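Long-range contacts in CD38 molecule (Bos taurus, PDB 3P5S), which belongs to the ADP-ribosyl cyclase family of mixed alpha/beta ectoenzymes and holds AVU in a pocket: residues Val116-Thr121 with Thr136-Leu141; Leu184-Ala189 with Gly215-Pro220. All blocks are in the same frame, centred on the assembly; numbering follows the deposited sequence.

How the contacts relate
Following the chain from the N terminus, contact 1 comes first. Strand 115-119 is an outermost strand of the four-stranded parallel sheet. The chain then runs through helix 122-132 and returns, so that 136-141 closes a short, mostly helical loop against the strand. Contact 2 opens later, on helix 176-191. The chain passes through strand 195-201, beside strand 115-119 in the sheet, and helix 213-218 closes the second loop. The two loops follow one another in series; they neither nest nor cross. They meet in space, with Leu137 packed on Leu184 and Phe188, and Phe117 on Phe188 and Glu218. Both contacts touch AVU, which sits where sheet and helices come together.

Contact 1 of 2, residues Val116-Thr121 with Thr136-Leu141; sequences VFWSKT and TLEDTL. With AVU ([(2R,3S,4R,5R)-5-(6-amino-9H-purin-9-yl)-3,4-dihydroxytetrahydrofuran-2-yl]methyl [(2R,3R,4R)-4-fluoro-3-hydroxytetrahydrofuran-2-yl]methyl dihydrogen diphosphate), chain E; NAG (2-acetamido-2-deoxy-beta-D-glucopyranose), chain C.
Trp118 and Glu138 carry this contact, which joins an edge strand of the parallel sheet in the ADP-ribosyl cyclase fold to the 3-10 turn at 137-139. The Trp118 side chain takes the crowded position between backbone N and carbonyl carbon (chi1 52°). This swings the indole toward the turn. Glu138 approaches from the opposite direction, with its chain bent at chi2 (62°). Its carboxylate therefore reaches the indole edge. Trp118 NE1 donates to Glu138 OE1 (3.2 Å), near the ring plane, on the syn side of the carboxylate but tilted out of the carboxylate plane. Glu138 OE2 lies farther along the same edge, 3.1 Å from Trp118 CZ2. The carboxylate is turned 48° from the ring. AVU uses one ring face, where its C5R sits offset toward the rim. The amino group of its adenine comes up to Glu138 OE2, but the modelled separation is doubtfully short.

Beside the indole, Thr136 CG2 packs on Val116 CB at 3.9 Å. Thr136 N donates almost straight to Asp139 OD2 (2.9 Å), which ties the start of the turn together.

The strand also grips the ligand. Trp118 N donates to AVU O3R at 2.9 Å. Ser119 OG bonds AVU O2B, and Lys120 NZ bonds AVU O1A while also pairing with Asp209. The two backbones meet partly through solvent: one water donates to Val116 O (2.7 Å) and accepts from Leu137 N (2.8 Å).

Contact 2 of 2, residues Leu184-Ala189 with Gly215-Pro220; sequences LSERFA and GRVEAP. With AVU ([(2R,3S,4R,5R)-5-(6-amino-9H-purin-9-yl)-3,4-dihydroxytetrahydrofuran-2-yl]methyl [(2R,3R,4R)-4-fluoro-3-hydroxytetrahydrofuran-2-yl]methyl dihydrogen diphosphate), chain E.
Between 184-189 and 215-220 the backbones are nearest at Ala189 and Glu218, whose CA atoms lie 5.2 Å apart, at the end of the wider, pi-type turn 215-218. No hydrogen bond crosses between the segments, so the join is packing. The Ala189 methyl makes the tightest backbone fit, with its CB 3.3 Å from Glu218 O. The methyl is small, consistent with the close approach. About a turn before Ala189, the backbone of Glu186 receives a methyl of Val217. This CG1, anti to the backbone N of Val217 (chi1 179°), rests 3.6 Å from Glu186 N and also touches Glu186 CB. The rest of the Glu186 chain extends away to partly exposed surroundings, where it touches Asn221.

Glu218 reaches away from its helix toward the ligand. Its chain, extended beyond CG, carries the carboxylate past Ser185 to AVU. Ser185 CB lies 3.2 Å from Glu218 OE2. The Ser185 hydroxyl is hydrogen-bonded to Trp181 O, one turn back in its own helix, which would hold its rotation. On another side of the carboxylate stands Phe188. It offers its ring edge, with CD2 4.0 Å from Glu218 OE2 and the two planes 42° apart. Phe117, on the edge strand, meets the Phe188 ring and also packs on Glu218.

Serine and phenylalanine thus border an acidic group that faces AVU. Glu218 OE2 is modelled only 2.2 Å from AVU C1R, a separation that is doubtful and assigns no bond type. The neighbouring OE1 position is likewise doubtful. The geometry implies that this helix pair directs the Glu218 carboxylate at the C1R end of AVU.

Contact 1 of 2, residues Val116-Thr121 with Thr136-Leu141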
loop_
_atom_site.group_PDB
_atom_site.type_symbol
_atom_site.label_atom_id
_atom_site.label_comp_id
_atom_site.label_asym_id
_atom_site.label_seq_id
_atom_site.Cartn_x
_atom_site.Cartn_y
_atom_site.Cartn_z
ATOM N N VAL A 116 -9.550 -2.776 -0.955
ATOM C CA VAL A 116 -9.080 -2.827 -2.339
ATOM C C VAL A 116 -7.558 -2.821 -2.444
ATOM O O VAL A 116 -6.888 -1.933 -1.918
ATOM C CB VAL A 116 -9.662 -1.649 -3.174
ATOM C CG1 VAL A 116 -9.096 -1.667 -4.608
ATOM C CG2 VAL A 116 -11.184 -1.722 -3.185
ATOM N N PHE A 117 -7.013 -3.827 -3.118
ATOM C CA PHE A 117 -5.586 -3.883 -3.431
ATOM C C PHE A 117 -5.361 -3.447 -4.868
ATOM O O PHE A 117 -6.302 -3.419 -5.661
ATOM C CB PHE A 117 -5.055 -5.307 -3.283
ATOM C CG PHE A 117 -5.154 -5.857 -1.885
ATOM C CD1 PHE A 117 -4.070 -5.793 -1.030
ATOM C CD2 PHE A 117 -6.321 -6.449 -1.437
ATOM C CE1 PHE A 117 -4.138 -6.290 0.249
ATOM C CE2 PHE A 117 -6.409 -6.951 -0.136
ATOM C CZ PHE A 117 -5.304 -6.881 0.701
ATOM N N TRP A 118 -4.121 -3.102 -5.202
ATOM C CA TRP A 118 -3.772 -2.766 -6.574
ATOM C C TRP A 118 -2.299 -3.078 -6.819
ATOM O O TRP A 118 -1.514 -3.213 -5.879
ATOM C CB TRP A 118 -4.037 -1.282 -6.847
ATOM C CG TRP A 118 -3.396 -0.378 -5.822
ATOM C CD1 TRP A 118 -3.966 0.068 -4.663
ATOM C CD2 TRP A 118 -2.062 0.161 -5.849
ATOM N NE1 TRP A 118 -3.084 0.868 -3.978
ATOM C CE2 TRP A 118 -1.903 0.932 -4.674
ATOM C CE3 TRP A 118 -0.993 0.079 -6.755
ATOM C CZ2 TRP A 118 -0.713 1.600 -4.374
ATOM C CZ3 TRP A 118 0.199 0.758 -6.454
ATOM C CH2 TRP A 118 0.316 1.520 -5.287
ATOM N N SER A 119 -1.922 -3.155 -8.088
ATOM C CA SER A 119 -0.552 -3.402 -8.469
ATOM C C SER A 119 -0.429 -2.859 -9.883
ATOM O O SER A 119 -1.129 -3.334 -10.781
ATOM C CB SER A 119 -0.250 -4.911 -8.440
ATOM O OG SER A 119 1.145 -5.124 -8.373
ATOM N N LYS A 120 0.419 -1.849 -10.060
ATOM C CA LYS A 120 0.612 -1.175 -11.346
ATOM C C LYS A 120 -0.633 -0.432 -11.845
ATOM O O LYS A 120 -0.763 -0.165 -13.032
ATOM C CB LYS A 120 1.084 -2.163 -12.416
ATOM C CG LYS A 120 1.799 -3.381 -11.880
ATOM C CD LYS A 120 3.267 -3.112 -11.658
ATOM C CE LYS A 120 3.890 -4.206 -10.808
ATOM N NZ LYS A 120 5.290 -3.889 -10.449
ATOM N N THR A 121 -1.531 -0.098 -10.925
ATOM C CA THR A 121 -2.818 0.500 -11.246
ATOM C C THR A 121 -3.273 1.496 -10.169
ATOM O O THR A 121 -4.468 1.646 -9.917
ATOM C CB THR A 121 -3.915 -0.566 -11.310
ATOM O OG1 THR A 121 -3.990 -1.220 -10.040
ATOM C CG2 THR A 121 -3.612 -1.616 -12.409
ATOM N N THR A 136 -8.517 1.788 -0.297
ATOM C CA THR A 136 -7.227 1.223 -0.631
ATOM C C THR A 136 -6.329 1.452 0.571
ATOM O O THR A 136 -6.752 2.073 1.547
ATOM C CB THR A 136 -6.605 1.884 -1.883
ATOM O OG1 THR A 136 -6.438 3.294 -1.646
ATOM C CG2 THR A 136 -7.470 1.623 -3.124
ATOM N N LEU A 137 -5.105 0.942 0.509
ATOM C CA LEU A 137 -4.135 1.205 1.576
ATOM C C LEU A 137 -3.963 2.723 1.826
ATOM O O LEU A 137 -3.748 3.165 2.971
ATOM C CB LEU A 137 -2.791 0.549 1.246
ATOM C CG LEU A 137 -1.739 0.813 2.334
ATOM C CD1 LEU A 137 -2.291 0.311 3.667
ATOM C CD2 LEU A 137 -0.430 0.119 1.983
ATOM N N GLU A 138 -4.073 3.523 0.764
ATOM C CA GLU A 138 -3.911 4.968 0.876
ATOM C C GLU A 138 -5.075 5.602 1.657
ATOM O O GLU A 138 -5.015 6.774 2.048
ATOM C CB GLU A 138 -3.764 5.632 -0.511
ATOM C CG GLU A 138 -2.478 5.274 -1.278
ATOM C CD GLU A 138 -2.324 3.769 -1.615
ATOM O OE1 GLU A 138 -3.344 3.047 -1.699
ATOM O OE2 GLU A 138 -1.167 3.304 -1.793
ATOM N N ASP A 139 -6.127 4.832 1.903
ATOM C CA ASP A 139 -7.283 5.366 2.615
ATOM C C ASP A 139 -7.301 4.981 4.084
ATOM O O ASP A 139 -8.227 5.356 4.824
ATOM C CB ASP A 139 -8.580 4.939 1.940
ATOM C CG ASP A 139 -8.677 5.432 0.511
ATOM O OD1 ASP A 139 -8.423 6.629 0.279
ATOM O OD2 ASP A 139 -8.985 4.609 -0.383
ATOM N N THR A 140 -6.290 4.236 4.523
ATOM C CA THR A 140 -6.142 3.985 5.948
ATOM C C THR A 140 -5.433 5.197 6.550
ATOM O O THR A 140 -4.774 5.976 5.856
ATOM C CB THR A 140 -5.265 2.749 6.272
ATOM O OG1 THR A 140 -3.939 2.977 5.789
ATOM C CG2 THR A 140 -5.843 1.443 5.683
ATOM N N LEU A 141 -5.516 5.328 7.863
ATOM C CA LEU A 141 -4.883 6.468 8.531
ATOM C C LEU A 141 -3.407 6.585 8.147
ATOM O O LEU A 141 -2.959 7.623 7.646
ATOM C CB LEU A 141 -5.042 6.344 10.034
ATOM C CG LEU A 141 -4.697 7.645 10.779
ATOM C CD1 LEU A 141 -5.359 7.584 12.144
ATOM C CD2 LEU A 141 -3.169 7.787 10.879
HETATM N N1 AVU E . 2.452 5.924 -1.547
HETATM C C2 AVU E . 3.693 5.916 -2.071
HETATM N N3 AVU E . 4.253 4.728 -2.387
HETATM C C4 AVU E . 3.612 3.561 -2.188
HETATM C C5 AVU E . 2.336 3.542 -1.653
HETATM C C6 AVU E . 1.778 4.769 -1.336
HETATM N N6 AVU E . 0.457 4.822 -0.773
HETATM N N7 AVU E . 1.950 2.240 -1.573
HETATM C C8 AVU E . 2.970 1.471 -2.033
HETATM N N9 AVU E . 3.985 2.291 -2.416
HETATM P PA AVU E . 3.658 -1.409 -7.765
HETATM P PB AVU E . 2.819 -3.017 -5.617
HETATM C "C1'" AVU E . 5.288 1.975 -3.006
HETATM O O1A AVU E . 4.497 -2.390 -8.534
HETATM O O1B AVU E . 4.308 -3.152 -5.356
HETATM C C1R AVU E . 0.329 -2.490 -1.082
HETATM C "C2'" AVU E . 5.865 0.658 -2.630
HETATM O "O2'" AVU E . 7.176 0.813 -2.163
HETATM O O2A AVU E . 2.878 -0.470 -8.661
HETATM O O2B AVU E . 2.093 -4.337 -5.718
HETATM C C2R AVU E . -1.043 -2.033 -1.456
HETATM F F2R AVU E . -1.009 -0.701 -1.416
HETATM C "C3'" AVU E . 5.812 -0.148 -3.830
HETATM O "O3'" AVU E . 6.960 -0.899 -3.975
HETATM O O3A AVU E . 2.567 -2.171 -6.922
HETATM C C3R AVU E . -1.229 -2.395 -2.827
HETATM O O3R AVU E . -2.279 -3.321 -2.950
HETATM C "C4'" AVU E . 5.546 0.806 -5.004
HETATM O "O4'" AVU E . 5.297 2.067 -4.462
HETATM C C4R AVU E . 0.061 -2.979 -3.299
HETATM O O4R AVU E . 0.793 -3.290 -2.111
HETATM C "C5'" AVU E . 4.419 0.361 -5.959
HETATM O "O5'" AVU E . 4.719 -0.704 -6.809
HETATM C C5R AVU E . 0.800 -2.066 -4.223
HETATM O O5R AVU E . 2.178 -2.197 -4.380
HETATM C C1 NAG C . -0.435 0.250 -17.417
HETATM C C2 NAG C . -1.250 1.322 -16.727
HETATM C C3 NAG C . -0.729 2.669 -17.242
HETATM C C4 NAG C . 0.811 2.742 -17.144
HETATM C C5 NAG C . 1.468 1.411 -17.532
HETATM C C6 NAG C . 2.971 1.324 -17.282
HETATM C C7 NAG C . -3.585 0.927 -16.040
HETATM C C8 NAG C . -4.943 0.498 -16.518
HETATM N N2 NAG C . -2.651 1.036 -16.985
HETATM O O3 NAG C . -1.316 3.714 -16.495
HETATM O O4 NAG C . 1.321 3.769 -17.973
HETATM O O5 NAG C . 0.831 0.363 -16.845
HETATM O O6 NAG C . 3.223 1.290 -15.902
HETATM O O7 NAG C . -3.391 1.167 -14.846
HETATM O O HOH W 1 -4.419 -0.898 -1.497
#

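Contact 2 of 2, residues Leu184-Ala189 with Gly215-Pro220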
loop_
_atom_site.group_PDB
_atom_site.type_symbol
_atom_site.label_atom_id
_atom_site.label_comp_id
_atom_site.label_asym_id
_atom_site.label_seq_id
_atom_site.Cartn_x
_atom_site.Cartn_y
_atom_site.Cartn_z
ATOM N N LEU A 184 3.354 -2.120 6.430
ATOM C CA LEU A 184 1.981 -1.646 6.451
ATOM C C LEU A 184 1.103 -2.534 5.541
ATOM O O LEU A 184 -0.024 -2.896 5.885
ATOM C CB LEU A 184 1.882 -0.157 6.019
ATOM C CG LEU A 184 0.573 0.546 6.430
ATOM C CD1 LEU A 184 0.581 0.854 7.915
ATOM C CD2 LEU A 184 0.303 1.833 5.646
ATOM N N SER A 185 1.625 -2.860 4.369
ATOM C CA SER A 185 0.908 -3.724 3.416
ATOM C C SER A 185 0.660 -5.101 3.983
ATOM O O SER A 185 -0.405 -5.675 3.790
ATOM C CB SER A 185 1.729 -3.886 2.141
ATOM O OG SER A 185 1.818 -2.660 1.463
ATOM N N GLU A 186 1.670 -5.654 4.643
ATOM C CA GLU A 186 1.512 -6.958 5.280
ATOM C C GLU A 186 0.364 -6.939 6.275
ATOM O O GLU A 186 -0.523 -7.803 6.233
ATOM C CB GLU A 186 2.798 -7.396 5.995
ATOM C CG GLU A 186 2.724 -8.849 6.449
ATOM C CD GLU A 186 3.824 -9.233 7.439
ATOM O OE1 GLU A 186 4.978 -8.781 7.286
ATOM O OE2 GLU A 186 3.513 -9.986 8.377
ATOM N N ARG A 187 0.383 -5.950 7.175
ATOM C CA ARG A 187 -0.684 -5.802 8.156
ATOM C C ARG A 187 -2.037 -5.526 7.509
ATOM O O ARG A 187 -3.054 -6.038 7.976
ATOM C CB ARG A 187 -0.371 -4.705 9.166
ATOM C CG ARG A 187 0.943 -4.891 9.903
ATOM C CD ARG A 187 0.815 -5.862 11.112
ATOM N NE ARG A 187 -0.504 -5.798 11.756
ATOM C CZ ARG A 187 -0.736 -5.292 12.971
ATOM N NH1 ARG A 187 0.257 -4.791 13.687
ATOM N NH2 ARG A 187 -1.966 -5.274 13.472
ATOM N N PHE A 188 -2.041 -4.709 6.448
ATOM C CA PHE A 188 -3.216 -4.455 5.641
ATOM C C PHE A 188 -3.824 -5.783 5.148
ATOM O O PHE A 188 -5.029 -5.982 5.205
ATOM C CB PHE A 188 -2.774 -3.593 4.451
ATOM C CG PHE A 188 -3.889 -3.084 3.552
ATOM C CD1 PHE A 188 -4.912 -2.272 4.026
ATOM C CD2 PHE A 188 -3.820 -3.317 2.188
ATOM C CE1 PHE A 188 -5.894 -1.758 3.158
ATOM C CE2 PHE A 188 -4.779 -2.800 1.311
ATOM C CZ PHE A 188 -5.825 -2.014 1.793
ATOM N N ALA A 189 -2.992 -6.666 4.622
ATOM C CA ALA A 189 -3.489 -7.910 4.021
ATOM C C ALA A 189 -3.918 -8.886 5.097
ATOM O O ALA A 189 -4.882 -9.626 4.919
ATOM C CB ALA A 189 -2.390 -8.549 3.118
ATOM N N GLY A 215 2.321 -9.109 -4.947
ATOM C CA GLY A 215 2.743 -10.492 -5.161
ATOM C C GLY A 215 3.528 -11.145 -4.027
ATOM O O GLY A 215 3.324 -12.299 -3.710
ATOM N N ARG A 216 4.431 -10.400 -3.410
ATOM C CA ARG A 216 5.356 -10.958 -2.433
ATOM C C ARG A 216 4.864 -10.806 -0.987
ATOM O O ARG A 216 5.121 -11.651 -0.119
ATOM C CB ARG A 216 6.711 -10.266 -2.611
ATOM C CG ARG A 216 7.711 -10.533 -1.507
ATOM C CD ARG A 216 9.017 -9.756 -1.738
ATOM N NE ARG A 216 8.917 -8.333 -1.389
ATOM C CZ ARG A 216 8.685 -7.381 -2.284
ATOM N NH1 ARG A 216 8.536 -7.703 -3.561
ATOM N NH2 ARG A 216 8.611 -6.116 -1.918
ATOM N N VAL A 217 4.140 -9.723 -0.733
ATOM C CA VAL A 217 3.731 -9.380 0.625
ATOM C C VAL A 217 2.223 -9.522 0.877
ATOM O O VAL A 217 1.815 -10.106 1.876
ATOM C CB VAL A 217 4.195 -7.944 0.994
ATOM C CG1 VAL A 217 3.738 -7.562 2.413
ATOM C CG2 VAL A 217 5.704 -7.846 0.888
ATOM N N GLU A 218 1.389 -8.986 -0.010
ATOM C CA GLU A 218 -0.050 -8.973 0.267
ATOM C C GLU A 218 -0.773 -10.288 0.007
ATOM O O GLU A 218 -1.377 -10.858 0.919
ATOM C CB GLU A 218 -0.726 -7.795 -0.429
ATOM C CG GLU A 218 -0.080 -6.501 0.046
ATOM C CD GLU A 218 -0.523 -5.301 -0.723
ATOM O OE1 GLU A 218 -0.781 -5.397 -1.954
ATOM O OE2 GLU A 218 -0.621 -4.259 -0.070
ATOM N N ALA A 219 -0.718 -10.777 -1.226
ATOM C CA ALA A 219 -1.436 -12.000 -1.532
ATOM C C ALA A 219 -1.041 -13.169 -0.593
ATOM O O ALA A 219 -1.922 -13.884 -0.107
ATOM C CB ALA A 219 -1.279 -12.366 -3.024
ATOM N N PRO A 220 0.270 -13.342 -0.301
ATOM C CA PRO A 220 0.685 -14.486 0.533
ATOM C C PRO A 220 0.327 -14.325 2.005
ATOM O O PRO A 220 0.474 -15.273 2.736
ATOM C CB PRO A 220 2.214 -14.493 0.393
ATOM C CG PRO A 220 2.514 -13.645 -0.822
ATOM C CD PRO A 220 1.428 -12.626 -0.875
HETATM N N1 AVU E . 2.452 5.924 -1.547
HETATM C C2 AVU E . 3.693 5.916 -2.071
HETATM N N3 AVU E . 4.253 4.728 -2.387
HETATM C C4 AVU E . 3.612 3.561 -2.188
HETATM C C5 AVU E . 2.336 3.542 -1.653
HETATM C C6 AVU E . 1.778 4.769 -1.336
HETATM N N6 AVU E . 0.457 4.822 -0.773
HETATM N N7 AVU E . 1.950 2.240 -1.573
HETATM C C8 AVU E . 2.970 1.471 -2.033
HETATM N N9 AVU E . 3.985 2.291 -2.416
HETATM P PA AVU E . 3.658 -1.409 -7.765
HETATM P PB AVU E . 2.819 -3.017 -5.617
HETATM C "C1'" AVU E . 5.288 1.975 -3.006
HETATM O O1A AVU E . 4.497 -2.390 -8.534
HETATM O O1B AVU E . 4.308 -3.152 -5.356
HETATM C C1R AVU E . 0.329 -2.490 -1.082
HETATM C "C2'" AVU E . 5.865 0.658 -2.630
HETATM O "O2'" AVU E . 7.176 0.813 -2.163
HETATM O O2A AVU E . 2.878 -0.470 -8.661
HETATM O O2B AVU E . 2.093 -4.337 -5.718
HETATM C C2R AVU E . -1.043 -2.033 -1.456
HETATM F F2R AVU E . -1.009 -0.701 -1.416
HETATM C "C3'" AVU E . 5.812 -0.148 -3.830
HETATM O "O3'" AVU E . 6.960 -0.899 -3.975
HETATM O O3A AVU E . 2.567 -2.171 -6.922
HETATM C C3R AVU E . -1.229 -2.395 -2.827
HETATM O O3R AVU E . -2.279 -3.321 -2.950
HETATM C "C4'" AVU E . 5.546 0.806 -5.004
HETATM O "O4'" AVU E . 5.297 2.067 -4.462
HETATM C C4R AVU E . 0.061 -2.979 -3.299
HETATM O O4R AVU E . 0.793 -3.290 -2.111
HETATM C "C5'" AVU E . 4.419 0.361 -5.959
HETATM O "O5'" AVU E . 4.719 -0.704 -6.809
HETATM C C5R AVU E . 0.800 -2.066 -4.223
HETATM O O5R AVU E . 2.178 -2.197 -4.380
#